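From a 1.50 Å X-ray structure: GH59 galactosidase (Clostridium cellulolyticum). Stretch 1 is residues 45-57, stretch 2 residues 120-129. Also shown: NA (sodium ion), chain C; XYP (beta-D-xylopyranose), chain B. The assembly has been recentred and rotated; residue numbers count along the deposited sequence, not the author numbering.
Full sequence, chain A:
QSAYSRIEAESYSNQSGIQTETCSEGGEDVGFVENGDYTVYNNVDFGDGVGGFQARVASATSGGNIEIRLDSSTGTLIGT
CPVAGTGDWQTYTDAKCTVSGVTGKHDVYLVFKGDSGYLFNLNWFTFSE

Stretch 1 45-57: DFGDGVGGFQARV
Stretch 2 120-129: FNLNWFTFSE

Two antiparallel strands, 52-57 and 121-128, pair edge to edge through their backbones, with an aromatic-rich face on one side of the sheet and a more polar, partly exposed face on the other. Their axes approach to 4.4 Å, with N-to-C directions 160° apart, and the two stretches together bury 903 Å².

The register is set by Gly52 opposite Ser128, Phe53 opposite Phe127, Gln54 opposite Thr126 and Ala55 opposite Phe125. Hydrogen-bonded pairs alternate with non-bonded ones: Ser128 N donates to Gly52 O (2.9 Å), Gln54 N to Thr126 O (2.9 Å) and Thr126 N to Gln54 O (2.8 Å). Before the strand, Gly51 N also reaches Ser128 O (2.8 Å), an acceptor shared with Gly52 N at 3.1 Å.

Most residues hold extended backbone angles, such as -132/128 at Gln54 and -157/162 at Thr126. Asn123 breaks the pattern at -88/-54, and the ladder shifts with it: Arg56 N donates to Trp124 O (2.9 Å), but Arg56 O accepts from Asn123 N (2.8 Å), and Val57 then pairs with Leu122. The same Asn123 binds sodium through its O and OD1, each 2.4 Å from NA, with chi1 t and chi2 near 0°.

On the face carrying Phe53, Ala55, Val57, Leu122, Phe125 and Phe127, the rings pack at defined angles. Phe127 (chi1 m, chi2 -96°) receives two edges on opposite faces: Phe53 (t, 92°), centroids 5.3 Å apart and planes at 66°, and Phe46 (m, -88°), 4.9 Å and 72°. Val50 (p) adds CG2 at 3.8 Å from Phe127 CD1. The Phe53 and Phe125 (p, 99°) rings lie near parallel but slid apart, centroids 5.8 Å. Small Ala55 sets its CB 3.7 Å from Leu122 CD1, which Val57 CG1 approaches at 3.8 Å; Leu122 is t,p and Val57 is m.

On the other face, Trp124 (p, -96°) turns its indole so that Arg56 CB sits 3.6 Å from the centroid of its five-membered ring, almost along the normal. Arg56 (t,p,t) then leads its end away. Gln54 (t,t) brings OE1 to 3.5 Å from CG2 of Thr126 (t).

Glycine has local reasons here: at Gly52 an ideal CB would clash with OG of Ser128 (p), and at Gly49 (161/-3) with Glu129 OE2 and the preceding carbonyl. Close by, Gly49 O lies 3.2 Å from Glu129 CA in a CA-H...O contact.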

# COMPACT_ATOMS: atom_id res chain seq x y z
N ASP A 45 11.87 3.20 -8.55
CA ASP A 45 12.34 2.84 -9.89
C ASP A 45 11.71 1.52 -10.30
O ASP A 45 11.98 0.49 -9.70
CB ASP A 45 13.87 2.72 -9.88
CG ASP A 45 14.48 2.52 -11.27
OD1 ASP A 45 13.74 2.41 -12.29
OD2 ASP A 45 15.73 2.49 -11.32
N PHE A 46 10.84 1.58 -11.31
CA PHE A 46 10.19 0.40 -11.84
C PHE A 46 10.98 -0.33 -12.91
O PHE A 46 10.58 -1.43 -13.32
CB PHE A 46 8.85 0.80 -12.47
CG PHE A 46 7.81 1.12 -11.45
CD1 PHE A 46 7.00 0.10 -10.93
CD2 PHE A 46 7.75 2.42 -10.89
CE1 PHE A 46 6.06 0.39 -9.92
CE2 PHE A 46 6.84 2.74 -9.91
CZ PHE A 46 5.98 1.72 -9.42
N GLY A 47 12.08 0.27 -13.37
CA GLY A 47 12.82 -0.28 -14.53
C GLY A 47 11.85 -0.58 -15.66
O GLY A 47 10.94 0.22 -15.97
N ASP A 48 11.99 -1.76 -16.25
CA ASP A 48 11.08 -2.24 -17.29
C ASP A 48 10.80 -3.70 -16.99
O ASP A 48 11.69 -4.55 -17.21
CB ASP A 48 11.72 -2.03 -18.67
CG ASP A 48 11.13 -2.93 -19.76
OD1 ASP A 48 11.95 -3.63 -20.42
OD2 ASP A 48 9.89 -2.91 -19.96
N GLY A 49 9.62 -4.01 -16.47
CA GLY A 49 9.32 -5.41 -16.13
C GLY A 49 8.19 -5.66 -15.15
O GLY A 49 7.86 -6.82 -14.91
N VAL A 50 7.58 -4.58 -14.60
CA VAL A 50 6.60 -4.75 -13.49
C VAL A 50 5.36 -5.53 -13.93
O VAL A 50 4.84 -5.30 -15.03
CB VAL A 50 6.15 -3.39 -12.86
CG1 VAL A 50 5.17 -2.60 -13.79
CG2 VAL A 50 5.51 -3.64 -11.48
N GLY A 51 4.90 -6.47 -13.09
CA GLY A 51 3.67 -7.20 -13.38
C GLY A 51 2.69 -7.33 -12.21
O GLY A 51 1.53 -7.64 -12.39
N GLY A 52 3.17 -7.06 -10.99
CA GLY A 52 2.34 -7.33 -9.82
C GLY A 52 2.71 -6.53 -8.59
O GLY A 52 3.73 -5.86 -8.56
N PHE A 53 1.88 -6.66 -7.56
CA PHE A 53 2.05 -5.91 -6.29
C PHE A 53 1.58 -6.82 -5.16
O PHE A 53 0.58 -7.53 -5.30
CB PHE A 53 1.17 -4.67 -6.36
CG PHE A 53 1.03 -3.87 -5.06
CD1 PHE A 53 1.89 -2.80 -4.78
CD2 PHE A 53 -0.03 -4.13 -4.19
CE1 PHE A 53 1.69 -2.02 -3.65
CE2 PHE A 53 -0.22 -3.35 -3.05
CZ PHE A 53 0.65 -2.30 -2.79
N GLN A 54 2.33 -6.80 -4.06
CA GLN A 54 2.06 -7.61 -2.88
C GLN A 54 2.12 -6.70 -1.68
O GLN A 54 3.11 -5.97 -1.50
CB GLN A 54 3.11 -8.74 -2.80
CG GLN A 54 3.00 -9.68 -1.60
CD GLN A 54 4.24 -10.56 -1.46
OE1 GLN A 54 5.30 -10.29 -2.06
NE2 GLN A 54 4.14 -11.59 -0.62
N ALA A 55 1.06 -6.74 -0.87
CA ALA A 55 1.04 -5.93 0.36
C ALA A 55 0.76 -6.80 1.58
O ALA A 55 -0.09 -7.70 1.53
CB ALA A 55 -0.04 -4.86 0.25
N ARG A 56 1.50 -6.51 2.66
CA ARG A 56 1.32 -7.26 3.92
C ARG A 56 0.34 -6.48 4.81
O ARG A 56 0.68 -5.40 5.26
CB ARG A 56 2.69 -7.42 4.60
CG ARG A 56 2.69 -8.31 5.81
CD ARG A 56 2.47 -9.77 5.37
NE ARG A 56 2.44 -10.62 6.56
CZ ARG A 56 2.12 -11.91 6.56
NH1 ARG A 56 1.83 -12.53 5.41
NH2 ARG A 56 2.09 -12.57 7.72
N VAL A 57 -0.87 -7.00 4.96
CA VAL A 57 -1.99 -6.22 5.51
C VAL A 57 -2.78 -6.97 6.57
O VAL A 57 -2.82 -8.21 6.58
CB VAL A 57 -2.99 -5.85 4.41
CG1 VAL A 57 -2.43 -4.70 3.52
CG2 VAL A 57 -3.32 -7.09 3.57
N PHE A 120 -7.74 -1.05 6.85
CA PHE A 120 -6.73 -2.10 7.07
C PHE A 120 -5.47 -1.41 7.57
O PHE A 120 -5.40 -0.14 7.55
CB PHE A 120 -6.40 -2.86 5.75
CG PHE A 120 -6.29 -1.93 4.51
CD1 PHE A 120 -5.17 -1.12 4.28
CD2 PHE A 120 -7.39 -1.82 3.63
CE1 PHE A 120 -5.16 -0.24 3.16
CE2 PHE A 120 -7.38 -0.97 2.52
CZ PHE A 120 -6.26 -0.20 2.28
N ASN A 121 -4.55 -2.22 8.10
CA ASN A 121 -3.19 -1.77 8.49
C ASN A 121 -2.22 -2.32 7.43
O ASN A 121 -2.41 -3.45 6.94
CB ASN A 121 -2.80 -2.34 9.86
CG ASN A 121 -3.61 -1.76 11.00
OD1 ASN A 121 -3.71 -2.36 12.11
ND2 ASN A 121 -4.23 -0.63 10.74
N LEU A 122 -1.16 -1.55 7.13
CA LEU A 122 -0.21 -1.95 6.07
C LEU A 122 1.17 -2.02 6.71
O LEU A 122 1.63 -1.03 7.25
CB LEU A 122 -0.22 -0.92 4.91
CG LEU A 122 0.80 -1.09 3.79
CD1 LEU A 122 0.51 -2.38 2.96
CD2 LEU A 122 0.67 0.14 2.89
N ASN A 123 1.79 -3.20 6.64
CA ASN A 123 3.10 -3.40 7.22
C ASN A 123 4.21 -3.04 6.22
O ASN A 123 5.07 -2.18 6.47
CB ASN A 123 3.19 -4.87 7.69
CG ASN A 123 4.53 -5.21 8.33
OD1 ASN A 123 5.45 -4.37 8.43
ND2 ASN A 123 4.67 -6.47 8.75
N TRP A 124 4.16 -3.65 5.04
CA TRP A 124 5.14 -3.40 3.98
C TRP A 124 4.51 -3.80 2.64
O TRP A 124 3.44 -4.38 2.62
CB TRP A 124 6.47 -4.16 4.23
CG TRP A 124 6.35 -5.64 4.38
CD1 TRP A 124 6.26 -6.34 5.56
CD2 TRP A 124 6.28 -6.63 3.34
NE1 TRP A 124 6.16 -7.68 5.33
CE2 TRP A 124 6.18 -7.89 3.97
CE3 TRP A 124 6.36 -6.57 1.93
CZ2 TRP A 124 6.09 -9.08 3.24
CZ3 TRP A 124 6.25 -7.75 1.21
CH2 TRP A 124 6.15 -8.99 1.87
N PHE A 125 5.14 -3.42 1.53
CA PHE A 125 4.64 -3.89 0.25
C PHE A 125 5.83 -4.03 -0.68
O PHE A 125 6.96 -3.56 -0.39
CB PHE A 125 3.63 -2.89 -0.34
CG PHE A 125 4.21 -1.51 -0.51
CD1 PHE A 125 4.65 -1.13 -1.77
CD2 PHE A 125 4.29 -0.61 0.54
CE1 PHE A 125 5.19 0.12 -1.99
CE2 PHE A 125 4.83 0.65 0.33
CZ PHE A 125 5.26 1.01 -0.91
N THR A 126 5.56 -4.64 -1.83
CA THR A 126 6.61 -4.72 -2.87
C THR A 126 5.96 -4.93 -4.23
O THR A 126 4.77 -5.32 -4.31
CB THR A 126 7.60 -5.92 -2.61
OG1 THR A 126 8.74 -5.84 -3.48
CG2 THR A 126 6.86 -7.27 -2.75
N PHE A 127 6.71 -4.65 -5.31
CA PHE A 127 6.22 -5.02 -6.64
C PHE A 127 6.97 -6.27 -7.15
O PHE A 127 8.08 -6.56 -6.71
CB PHE A 127 6.42 -3.90 -7.64
CG PHE A 127 5.57 -2.71 -7.37
CD1 PHE A 127 4.35 -2.55 -8.04
CD2 PHE A 127 5.97 -1.72 -6.45
CE1 PHE A 127 3.55 -1.42 -7.80
CE2 PHE A 127 5.20 -0.57 -6.22
CZ PHE A 127 3.97 -0.43 -6.87
N SER A 128 6.35 -6.97 -8.10
CA SER A 128 6.99 -8.16 -8.69
C SER A 128 7.11 -7.95 -10.18
O SER A 128 6.30 -7.25 -10.77
CB SER A 128 6.15 -9.41 -8.41
OG SER A 128 4.79 -9.17 -8.80
N GLU A 129 8.13 -8.57 -10.77
CA GLU A 129 8.32 -8.51 -12.21
C GLU A 129 7.35 -9.44 -12.91
O GLU A 129 6.89 -10.45 -12.33
CB GLU A 129 9.76 -8.87 -12.58
CG GLU A 129 10.77 -7.79 -12.24
CD GLU A 129 12.08 -7.98 -13.01
OE1 GLU A 129 12.68 -9.08 -12.87
OE2 GLU A 129 12.49 -7.04 -13.74
NA NA C . 6.41 -2.13 8.44
O1 XYP B . -7.62 1.15 17.38
C1 XYP B . -7.06 1.36 16.10
C2 XYP B . -5.97 0.31 15.94
C3 XYP B . -5.34 0.43 14.56
C4 XYP B . -6.42 0.48 13.48
C5 XYP B . -7.49 1.52 13.84
O2 XYP B . -4.91 0.49 16.86
O3 XYP B . -4.45 -0.66 14.32
O4 XYP B . -5.87 0.84 12.23
O5 XYP B . -8.02 1.22 15.12
O HOH W 1 8.43 -2.15 9.87